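Local coordinates for protein endo-1,4-beta-xylanase (Pseudoalteromonas haloplanktis, PDB 1XWQ) that hydrolyses internal beta-1,4 linkages of xylan as a family 8 glycoside hydrolase, and probably cleaves cellulose and related beta-glucans as well, at residues I75-Q80 with G140-G145; E146-F151 with Y203-F208; P252-R257 with E279-R284. The protein carries 1 engineered substitution. All blocks are in the same frame, centred on the assembly; numbering follows the deposited sequence.

Interaction 1 of 3, residues I75-Q80 with G140-G145. Engineered in segment 75-80: Gln78 (natural residue Glu). With XYP (beta-D-xylopyranose), chain B.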
loop_
_atom_site.group_PDB
_atom_site.type_symbol
_atom_site.label_atom_id
_atom_site.label_comp_id
_atom_site.label_asym_id
_atom_site.label_seq_id
_atom_site.Cartn_x
_atom_site.Cartn_y
_atom_site.Cartn_z
ATOM N N ILE A 75 7.520 13.229 -6.856
ATOM C CA ILE A 75 8.136 12.107 -6.156
ATOM C C ILE A 75 7.418 11.965 -4.818
ATOM O O ILE A 75 7.284 12.945 -4.082
ATOM C CB ILE A 75 9.655 12.362 -5.963
ATOM C CG1 ILE A 75 10.326 12.693 -7.313
ATOM C CG2 ILE A 75 10.328 11.163 -5.280
ATOM C CD1 ILE A 75 11.733 13.274 -7.185
ATOM N N ARG A 76 6.941 10.758 -4.521
ATOM C CA ARG A 76 6.035 10.546 -3.386
ATOM C C ARG A 76 6.578 9.526 -2.394
ATOM O O ARG A 76 7.218 8.552 -2.794
ATOM C CB ARG A 76 4.653 10.118 -3.891
ATOM C CG ARG A 76 4.012 11.166 -4.779
ATOM C CD ARG A 76 2.607 10.854 -5.275
ATOM N NE ARG A 76 2.145 11.980 -6.088
ATOM C CZ ARG A 76 0.881 12.341 -6.256
ATOM N NH1 ARG A 76 -0.104 11.659 -5.684
ATOM N NH2 ARG A 76 0.600 13.395 -7.011
ATOM N N THR A 77 6.313 9.741 -1.106
ATOM C CA THR A 77 6.748 8.793 -0.077
ATOM C C THR A 77 6.049 7.450 -0.233
ATOM O O THR A 77 6.623 6.407 0.059
ATOM C CB THR A 77 6.532 9.345 1.350
ATOM O OG1 THR A 77 5.201 9.871 1.485
ATOM C CG2 THR A 77 7.439 10.543 1.603
ATOM N N GLN A 78 4.803 7.496 -0.683
ATOM C CA GLN A 78 4.030 6.309 -0.974
ATOM C C GLN A 78 4.745 5.381 -1.980
ATOM O O GLN A 78 5.011 4.214 -1.670
ATOM C CB GLN A 78 2.647 6.741 -1.452
ATOM C CG GLN A 78 1.858 5.689 -2.127
ATOM C CD GLN A 78 0.681 6.272 -2.853
ATOM O OE1 GLN A 78 0.785 6.616 -4.041
ATOM N NE2 GLN A 78 -0.446 6.407 -2.147
ATOM N N GLY A 79 5.079 5.906 -3.159
ATOM C CA GLY A 79 5.803 5.132 -4.158
ATOM C C GLY A 79 7.200 4.717 -3.719
ATOM O O GLY A 79 7.637 3.591 -3.990
ATOM N N GLN A 80 7.897 5.616 -3.024
ATOM C CA GLN A 80 9.243 5.334 -2.517
ATOM C C GLN A 80 9.241 4.142 -1.564
ATOM O O GLN A 80 10.060 3.230 -1.686
ATOM C CB GLN A 80 9.810 6.569 -1.800
ATOM C CG GLN A 80 11.332 6.559 -1.624
ATOM C CD GLN A 80 12.086 6.864 -2.914
ATOM O OE1 GLN A 80 11.479 7.094 -3.959
ATOM N NE2 GLN A 80 13.408 6.877 -2.838
ATOM N N GLY A 140 4.129 18.192 4.395
ATOM C CA GLY A 140 3.174 17.346 5.094
ATOM C C GLY A 140 3.355 15.882 4.721
ATOM O O GLY A 140 3.761 15.571 3.591
ATOM N N PRO A 141 3.071 14.978 5.658
ATOM C CA PRO A 141 3.234 13.545 5.405
ATOM C C PRO A 141 2.018 12.893 4.748
ATOM O O PRO A 141 0.895 13.405 4.822
ATOM C CB PRO A 141 3.458 12.977 6.811
ATOM C CG PRO A 141 2.630 13.877 7.717
ATOM C CD PRO A 141 2.604 15.238 7.036
ATOM N N ALA A 142 2.271 11.772 4.079
ATOM C CA ALA A 142 1.237 10.809 3.724
ATOM C C ALA A 142 1.576 9.541 4.521
ATOM O O ALA A 142 2.418 8.740 4.105
ATOM C CB ALA A 142 1.240 10.536 2.226
ATOM N N PRO A 143 0.956 9.400 5.694
ATOM C CA PRO A 143 1.363 8.392 6.694
ATOM C C PRO A 143 1.460 6.925 6.249
ATOM O O PRO A 143 2.189 6.190 6.924
ATOM C CB PRO A 143 0.325 8.571 7.799
ATOM C CG PRO A 143 -0.030 10.023 7.682
ATOM C CD PRO A 143 -0.148 10.248 6.197
ATOM N N ASP A 144 0.790 6.512 5.168
ATOM C CA ASP A 144 1.009 5.165 4.615
ATOM C C ASP A 144 2.443 4.995 4.075
ATOM O O ASP A 144 2.963 3.872 3.989
ATOM C CB ASP A 144 -0.050 4.784 3.553
ATOM C CG ASP A 144 -0.059 5.714 2.339
ATOM O OD1 ASP A 144 0.147 6.934 2.471
ATOM O OD2 ASP A 144 -0.283 5.308 1.183
ATOM N N GLY A 145 3.079 6.114 3.731
ATOM C CA GLY A 145 4.488 6.119 3.359
ATOM C C GLY A 145 5.374 5.690 4.522
ATOM O O GLY A 145 6.138 4.733 4.417
HETATM C C1 XYP B . -3.041 8.493 -7.309
HETATM C C2 XYP B . -1.751 8.895 -6.647
HETATM C C3 XYP B . -1.569 8.234 -5.285
HETATM C C4 XYP B . -2.836 8.318 -4.432
HETATM C C5 XYP B . -4.030 7.882 -5.276
HETATM O O2 XYP B . -0.670 8.547 -7.480
HETATM O O3 XYP B . -0.479 8.862 -4.646
HETATM O O4 XYP B . -2.743 7.492 -3.287
HETATM O O5 XYP B . -4.092 8.667 -6.460
HETATM O O HOH W 1 4.954 10.623 4.110
HETATM O O HOH W 2 3.214 3.566 0.948
#
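Gln78, an engineered replacement of the natural glutamate, runs past the Asp144 carboxylate on its way to the bound xylose of chain B. Its CG lies anti to the backbone N (chi1 164°), which carries the extended chain toward the sugar. CB and CG both pass the same oxygen, with Gln78 CG 4.0 Å from Asp144 OD2, and the amide and carboxylate planes stand 84° apart. Gln78 NE2 comes nearer still, 3.5 Å from Asp144 OD2, without a hydrogen bond. At the tip CD divides the work: the hydroxyl O3 of xylose B donates to Gln78 OE1 at 2.6 Å, and Gln78 NE2 donates to O4 of that sugar at 2.8 Å along an almost straight line (178°). Tyr380 is a second partner of OE1. O3 is gripped twice, because Arg76 NH1 donates to it at 3.0 Å, the hydroxyl lying at the guanidinium edge near its plane, while Arg76 NE pairs with Asp74. With an alanine in place of Arg76, O3 would probably lose the N-H that Arg76 gives it and Asp74 its charged mate.

At the backbone level the CA atoms of Gln78 and Gly145 are 4.4 Å apart. Water 1 joins Thr77 OG1, at 2.7 Å, to Ala142 N, which donates to it at 2.9 Å. No direct hydrogen bond links the segments: water carries polar contact between them, while Gln78 and Arg76 turn to the sugar and Asp144 to Arg284, its salt-bridge partner.

Interaction 2 of 3, residues E146-F151 with Y203-F208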
loop_
_atom_site.group_PDB
_atom_site.type_symbol
_atom_site.label_atom_id
_atom_site.label_comp_id
_atom_site.label_asym_id
_atom_site.label_seq_id
_atom_site.Cartn_x
_atom_site.Cartn_y
_atom_site.Cartn_z
ATOM N N GLU A 146 5.262 6.402 5.639
ATOM C CA GLU A 146 6.013 6.059 6.846
ATOM C C GLU A 146 5.748 4.615 7.293
ATOM O O GLU A 146 6.681 3.899 7.672
ATOM C CB GLU A 146 5.697 7.056 7.973
ATOM C CG GLU A 146 6.436 8.388 7.835
ATOM C CD GLU A 146 5.672 9.437 7.026
ATOM O OE1 GLU A 146 4.805 9.070 6.208
ATOM O OE2 GLU A 146 5.937 10.639 7.210
ATOM N N GLU A 147 4.485 4.187 7.236
ATOM C CA GLU A 147 4.123 2.801 7.565
ATOM C C GLU A 147 4.928 1.789 6.752
ATOM O O GLU A 147 5.513 0.859 7.303
ATOM C CB GLU A 147 2.629 2.561 7.351
ATOM C CG GLU A 147 1.752 3.192 8.415
ATOM C CD GLU A 147 0.283 2.859 8.232
ATOM O OE1 GLU A 147 -0.216 2.915 7.077
ATOM O OE2 GLU A 147 -0.362 2.543 9.248
ATOM N N TYR A 148 4.951 1.972 5.436
ATOM C CA TYR A 148 5.697 1.069 4.566
ATOM C C TYR A 148 7.217 1.216 4.723
ATOM O O TYR A 148 7.945 0.235 4.545
ATOM C CB TYR A 148 5.281 1.255 3.102
ATOM C CG TYR A 148 4.156 0.352 2.643
ATOM C CD1 TYR A 148 4.431 -0.916 2.128
ATOM C CD2 TYR A 148 2.821 0.762 2.718
ATOM C CE1 TYR A 148 3.423 -1.747 1.686
ATOM C CE2 TYR A 148 1.790 -0.077 2.288
ATOM C CZ TYR A 148 2.105 -1.333 1.772
ATOM O OH TYR A 148 1.123 -2.189 1.327
ATOM N N PHE A 149 7.699 2.420 5.048
ATOM C CA PHE A 149 9.139 2.605 5.302
ATOM C C PHE A 149 9.556 1.732 6.480
ATOM O O PHE A 149 10.554 1.015 6.403
ATOM C CB PHE A 149 9.494 4.057 5.638
ATOM C CG PHE A 149 9.618 4.984 4.439
ATOM C CD1 PHE A 149 10.284 4.596 3.276
ATOM C CD2 PHE A 149 9.085 6.268 4.502
ATOM C CE1 PHE A 149 10.405 5.473 2.189
ATOM C CE2 PHE A 149 9.202 7.158 3.418
ATOM C CZ PHE A 149 9.858 6.754 2.261
ATOM N N ALA A 150 8.781 1.803 7.565
ATOM C CA ALA A 150 9.079 1.054 8.783
ATOM C C ALA A 150 9.043 -0.441 8.499
ATOM O O ALA A 150 9.938 -1.182 8.924
ATOM C CB ALA A 150 8.077 1.409 9.887
ATOM N N PHE A 151 8.002 -0.869 7.782
ATOM C CA PHE A 151 7.849 -2.269 7.397
ATOM C C PHE A 151 9.042 -2.748 6.562
ATOM O O PHE A 151 9.631 -3.795 6.843
ATOM C CB PHE A 151 6.524 -2.493 6.645
ATOM C CG PHE A 151 6.330 -3.911 6.174
ATOM C CD1 PHE A 151 5.975 -4.921 7.073
ATOM C CD2 PHE A 151 6.531 -4.242 4.839
ATOM C CE1 PHE A 151 5.808 -6.231 6.640
ATOM C CE2 PHE A 151 6.361 -5.551 4.394
ATOM C CZ PHE A 151 5.999 -6.544 5.294
ATOM N N TYR A 203 -4.911 3.211 4.473
ATOM C CA TYR A 203 -3.698 3.234 5.296
ATOM C C TYR A 203 -3.666 2.079 6.305
ATOM O O TYR A 203 -2.632 1.803 6.911
ATOM C CB TYR A 203 -3.578 4.558 6.057
ATOM C CG TYR A 203 -3.447 5.815 5.208
ATOM C CD1 TYR A 203 -3.502 5.775 3.806
ATOM C CD2 TYR A 203 -3.261 7.048 5.821
ATOM C CE1 TYR A 203 -3.378 6.946 3.041
ATOM C CE2 TYR A 203 -3.131 8.220 5.075
ATOM C CZ TYR A 203 -3.196 8.161 3.692
ATOM O OH TYR A 203 -3.073 9.332 2.974
ATOM N N HIS A 204 -4.798 1.414 6.484
ATOM C CA HIS A 204 -4.906 0.361 7.490
ATOM C C HIS A 204 -4.407 -0.990 6.986
ATOM O O HIS A 204 -5.012 -1.591 6.101
ATOM C CB HIS A 204 -6.348 0.273 7.983
ATOM C CG HIS A 204 -6.730 1.404 8.880
ATOM N ND1 HIS A 204 -6.821 1.262 10.247
ATOM C CD2 HIS A 204 -7.014 2.702 8.614
ATOM C CE1 HIS A 204 -7.159 2.420 10.786
ATOM N NE2 HIS A 204 -7.278 3.312 9.818
ATOM N N ILE A 205 -3.285 -1.445 7.544
ATOM C CA ILE A 205 -2.739 -2.774 7.248
ATOM C C ILE A 205 -2.440 -3.451 8.581
ATOM O O ILE A 205 -1.305 -3.403 9.068
ATOM C CB ILE A 205 -1.453 -2.696 6.363
ATOM C CG1 ILE A 205 -1.648 -1.754 5.167
ATOM C CG2 ILE A 205 -1.048 -4.094 5.878
ATOM C CD1 ILE A 205 -0.696 -0.582 5.151
ATOM N N PRO A 206 -3.461 -4.052 9.186
ATOM C CA PRO A 206 -3.343 -4.574 10.554
ATOM C C PRO A 206 -2.164 -5.522 10.756
ATOM O O PRO A 206 -1.528 -5.444 11.809
ATOM C CB PRO A 206 -4.676 -5.283 10.767
ATOM C CG PRO A 206 -5.622 -4.498 9.899
ATOM C CD PRO A 206 -4.818 -4.252 8.640
ATOM N N ALA A 207 -1.871 -6.373 9.768
ATOM C CA ALA A 207 -0.770 -7.331 9.881
ATOM C C ALA A 207 0.590 -6.650 10.076
ATOM O O ALA A 207 1.451 -7.177 10.785
ATOM C CB ALA A 207 -0.738 -8.260 8.672
ATOM N N PHE A 208 0.778 -5.482 9.455
ATOM C CA PHE A 208 2.010 -4.711 9.645
ATOM C C PHE A 208 2.221 -4.360 11.119
ATOM O O PHE A 208 3.351 -4.364 11.607
ATOM C CB PHE A 208 1.990 -3.410 8.829
ATOM C CG PHE A 208 2.312 -3.582 7.361
ATOM C CD1 PHE A 208 2.391 -4.846 6.772
ATOM C CD2 PHE A 208 2.519 -2.456 6.561
ATOM C CE1 PHE A 208 2.676 -4.987 5.408
ATOM C CE2 PHE A 208 2.800 -2.584 5.194
ATOM C CZ PHE A 208 2.873 -3.853 4.618
#
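An aromatic cluster of Tyr148, Phe151 and Phe208 joins helix 143-160 to the start of helix 206-215, with Phe208 as the ring that both others meet. The evidence lies in two different ring geometries. Phe151 and Phe208 form a face-to-face stack, their centroids 3.9 Å apart and their planes only 9° from parallel. The CG of Phe151 is anti to its backbone N (chi1 178°), which lays its ring along Phe208. The helix backbone itself brings CB over the same face as a CH-pi contact, 4.2 Å from Phe151 CB to the Phe208 centroid. Tyr148, by contrast, is met in an edge-to-face pair: Phe208 turns its CE2-CZ edge to the tyrosine face, with the planes at 82° and Phe208 CE2 standing 3.6 Å above the Tyr148 ring plane, over its centre.

On the side of Phe208 opposite Phe151, Ile205 CG2 lies 3.6 Å above the Phe208 ring plane, so both faces of that phenylalanine are covered. The other branch of Ile205 reaches Tyr148, Ile205 CD1 to Tyr148 CE2 at 3.8 Å. One polar approach accompanies the rings: Glu147 OE1 comes within 2.7 Å of Tyr203 O, while Glu147 OE2 is hydrogen-bonded to the hydroxyl of Tyr209.

Further rings and helices border the contact. Trp82 of helix 77-89 meets Tyr148 edge-to-face, Tyr211 does the same to Phe151, Met89 touches Phe151, and Ile205 rests on Asn288 of helix 283-296.

Interaction 3 of 3, residues P252-R257 with E279-R284. With XYP (beta-D-xylopyranose), chain B; XYP (beta-D-xylopyranose), chain C.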
loop_
_atom_site.group_PDB
_atom_site.type_symbol
_atom_site.label_atom_id
_atom_site.label_comp_id
_atom_site.label_asym_id
_atom_site.label_seq_id
_atom_site.Cartn_x
_atom_site.Cartn_y
_atom_site.Cartn_z
ATOM N N PRO A 252 -15.549 0.266 0.038
ATOM C CA PRO A 252 -14.970 1.128 1.072
ATOM C C PRO A 252 -14.673 2.492 0.456
ATOM O O PRO A 252 -14.671 2.612 -0.778
ATOM C CB PRO A 252 -13.678 0.399 1.452
ATOM C CG PRO A 252 -13.284 -0.329 0.185
ATOM C CD PRO A 252 -14.594 -0.760 -0.428
ATOM N N THR A 253 -14.448 3.501 1.290
ATOM C CA THR A 253 -14.304 4.864 0.794
ATOM C C THR A 253 -12.931 5.480 1.082
ATOM O O THR A 253 -12.143 4.949 1.861
ATOM C CB THR A 253 -15.423 5.782 1.344
ATOM O OG1 THR A 253 -15.246 5.963 2.752
ATOM C CG2 THR A 253 -16.810 5.114 1.239
ATOM N N PHE A 254 -12.686 6.611 0.428
ATOM C CA PHE A 254 -11.480 7.415 0.554
ATOM C C PHE A 254 -11.199 7.781 2.014
ATOM O O PHE A 254 -10.113 7.504 2.530
ATOM C CB PHE A 254 -11.661 8.675 -0.325
ATOM C CG PHE A 254 -10.607 9.743 -0.139
ATOM C CD1 PHE A 254 -9.280 9.420 0.167
ATOM C CD2 PHE A 254 -10.949 11.088 -0.306
ATOM C CE1 PHE A 254 -8.307 10.431 0.329
ATOM C CE2 PHE A 254 -9.995 12.102 -0.153
ATOM C CZ PHE A 254 -8.672 11.774 0.170
ATOM N N LEU A 255 -12.184 8.379 2.680
ATOM C CA LEU A 255 -11.991 8.905 4.031
ATOM C C LEU A 255 -13.013 8.355 5.014
ATOM O O LEU A 255 -14.152 8.034 4.646
ATOM C CB LEU A 255 -12.006 10.445 4.037
ATOM C CG LEU A 255 -10.796 11.162 3.415
ATOM C CD1 LEU A 255 -10.970 12.681 3.424
ATOM C CD2 LEU A 255 -9.484 10.780 4.108
ATOM N N SER A 256 -12.586 8.223 6.265
ATOM C CA SER A 256 -13.443 7.664 7.293
ATOM C C SER A 256 -13.242 8.357 8.629
ATOM O O SER A 256 -12.140 8.816 8.946
ATOM C CB SER A 256 -13.184 6.161 7.443
ATOM O OG SER A 256 -13.978 5.609 8.478
ATOM N N ARG A 257 -14.322 8.427 9.402
ATOM C CA ARG A 257 -14.241 8.812 10.808
ATOM C C ARG A 257 -13.647 7.640 11.599
ATOM O O ARG A 257 -13.592 6.510 11.103
ATOM C CB ARG A 257 -15.633 9.215 11.336
ATOM C CG ARG A 257 -16.196 10.522 10.734
ATOM C CD ARG A 257 -15.185 11.675 10.697
ATOM N NE ARG A 257 -15.704 12.921 10.129
ATOM C CZ ARG A 257 -14.977 14.029 9.984
ATOM N NH1 ARG A 257 -13.698 14.044 10.357
ATOM N NH2 ARG A 257 -15.518 15.122 9.456
ATOM N N GLU A 279 -12.447 5.608 -4.631
ATOM C CA GLU A 279 -11.561 6.143 -5.655
ATOM C C GLU A 279 -10.185 5.487 -5.521
ATOM O O GLU A 279 -10.072 4.378 -5.001
ATOM C CB GLU A 279 -11.477 7.681 -5.561
ATOM C CG GLU A 279 -11.334 8.245 -4.147
ATOM C CD GLU A 279 -10.163 7.645 -3.384
ATOM O OE1 GLU A 279 -9.049 8.210 -3.441
ATOM O OE2 GLU A 279 -10.356 6.590 -2.735
ATOM N N PHE A 280 -9.150 6.196 -5.955
ATOM C CA PHE A 280 -7.798 5.646 -6.067
ATOM C C PHE A 280 -7.202 5.087 -4.771
ATOM O O PHE A 280 -6.648 3.993 -4.781
ATOM C CB PHE A 280 -6.881 6.676 -6.750
ATOM C CG PHE A 280 -7.504 7.294 -7.976
ATOM C CD1 PHE A 280 -8.149 8.529 -7.901
ATOM C CD2 PHE A 280 -7.498 6.611 -9.191
ATOM C CE1 PHE A 280 -8.757 9.086 -9.028
ATOM C CE2 PHE A 280 -8.105 7.160 -10.328
ATOM C CZ PHE A 280 -8.735 8.397 -10.243
ATOM N N ASP A 281 -7.315 5.827 -3.668
ATOM C CA ASP A 281 -6.910 5.310 -2.357
ATOM C C ASP A 281 -7.720 4.054 -2.013
ATOM O O ASP A 281 -7.154 3.018 -1.657
ATOM C CB ASP A 281 -7.150 6.353 -1.261
ATOM C CG ASP A 281 -6.033 7.377 -1.151
ATOM O OD1 ASP A 281 -5.352 7.678 -2.162
ATOM O OD2 ASP A 281 -5.783 7.947 -0.069
ATOM N N ALA A 282 -9.045 4.156 -2.131
ATOM C CA ALA A 282 -9.951 3.074 -1.729
ATOM C C ALA A 282 -9.705 1.735 -2.431
ATOM O O ALA A 282 -10.006 0.685 -1.858
ATOM C CB ALA A 282 -11.405 3.492 -1.878
ATOM N N TRP A 283 -9.154 1.767 -3.650
ATOM C CA TRP A 283 -8.805 0.533 -4.370
ATOM C C TRP A 283 -8.019 -0.409 -3.473
ATOM O O TRP A 283 -8.198 -1.631 -3.533
ATOM C CB TRP A 283 -7.892 0.811 -5.562
ATOM C CG TRP A 283 -8.455 1.571 -6.704
ATOM C CD1 TRP A 283 -9.744 2.007 -6.876
ATOM C CD2 TRP A 283 -7.731 1.986 -7.859
ATOM N NE1 TRP A 283 -9.853 2.683 -8.069
ATOM C CE2 TRP A 283 -8.629 2.683 -8.693
ATOM C CE3 TRP A 283 -6.394 1.848 -8.274
ATOM C CZ2 TRP A 283 -8.240 3.242 -9.908
ATOM C CZ3 TRP A 283 -6.007 2.406 -9.480
ATOM C CH2 TRP A 283 -6.927 3.096 -10.284
ATOM N N ARG A 284 -7.137 0.178 -2.658
ATOM C CA ARG A 284 -6.188 -0.575 -1.839
ATOM C C ARG A 284 -6.810 -1.274 -0.638
ATOM O O ARG A 284 -6.207 -2.203 -0.088
ATOM C CB ARG A 284 -5.064 0.340 -1.343
ATOM C CG ARG A 284 -4.269 0.991 -2.448
ATOM C CD ARG A 284 -2.871 1.403 -2.048
ATOM N NE ARG A 284 -2.807 2.321 -0.904
ATOM C CZ ARG A 284 -2.933 3.643 -0.990
ATOM N NH1 ARG A 284 -3.182 4.219 -2.155
ATOM N NH2 ARG A 284 -2.817 4.388 0.094
HETATM C C1 XYP B . -3.041 8.493 -7.309
HETATM C C2 XYP B . -1.751 8.895 -6.647
HETATM C C3 XYP B . -1.569 8.234 -5.285
HETATM C C4 XYP B . -2.836 8.318 -4.432
HETATM C C5 XYP B . -4.030 7.882 -5.276
HETATM O O2 XYP B . -0.670 8.547 -7.480
HETATM O O3 XYP B . -0.479 8.862 -4.646
HETATM O O4 XYP B . -2.743 7.492 -3.287
HETATM O O5 XYP B . -4.092 8.667 -6.460
HETATM C C1 XYP C . -4.970 8.475 -12.142
HETATM C C2 XYP C . -5.491 9.654 -11.354
HETATM C C3 XYP C . -4.517 10.070 -10.252
HETATM C C4 XYP C . -4.132 8.864 -9.404
HETATM C C5 XYP C . -3.633 7.744 -10.322
HETATM O O2 XYP C . -5.699 10.763 -12.201
HETATM O O3 XYP C . -5.104 11.071 -9.445
HETATM O O4 XYP C . -3.125 9.286 -8.511
HETATM O O5 XYP C . -4.598 7.444 -11.324
#
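Van der Waals contact comes first: Ala282 CB points at the 252-257 backbone and sits 3.6 Å from Pro252 O, a buried carbonyl oxygen with no polar partner in the model. Phe254 supplies the larger surface, wedged against two acids that it meets differently. Its CB is 3.4 Å from Glu279 OE2, with ring and carboxylate planes 30° apart. At the ring edge, Phe254 CE1 lies 3.6 Å from Asp281 OD2, and here the planes are nearly perpendicular, at 88°.

Hydrogen bonds shape segment 279-284 internally. The Glu279 side chain, bent at chi2 (54°), folds back so that Ala282 N donates to Glu279 OE2 at 2.8 Å and Asp281 N to Glu279 OE1 at 3.0 Å, which fixes the carboxylate beside Phe254.

The sugar contacts belong to 279-284. O4 of xylose B donates to Asp281 OD1 at 2.8 Å, Arg284 NH1 adds a weak bond to O4 of xylose B, and the Phe280 face carries C2 of xylose C.

Around this, Pro252 packs on helix 219-243 through His239 and Phe240, Phe254 bonds by its backbone to Trp277 of strand 277-278, and Trp283 leans on helix 379-392.

How the interactions relate
From the N terminus the three contacts follow one another in series, with no nesting or crossing. Interaction 1 closes a loop of 59 residues, bringing the end of strand 74-76 and the start of helix 77-89 to the start of helix 143-160. Interaction 2 takes up that helix at the next residue and closes 51 residues onto helix 206-215. Interaction 3 closes a shorter, 21-residue loop, bringing the loop after helix 219-243 to the start of helix 283-296. The three meet in space: Asp144 OD2 and Arg284 NH2 form a salt bridge of 2.9 Å between interactions 1 and 3, which also share xylose B, and Tyr203 of interaction 2 packs against Asp144 and Arg284.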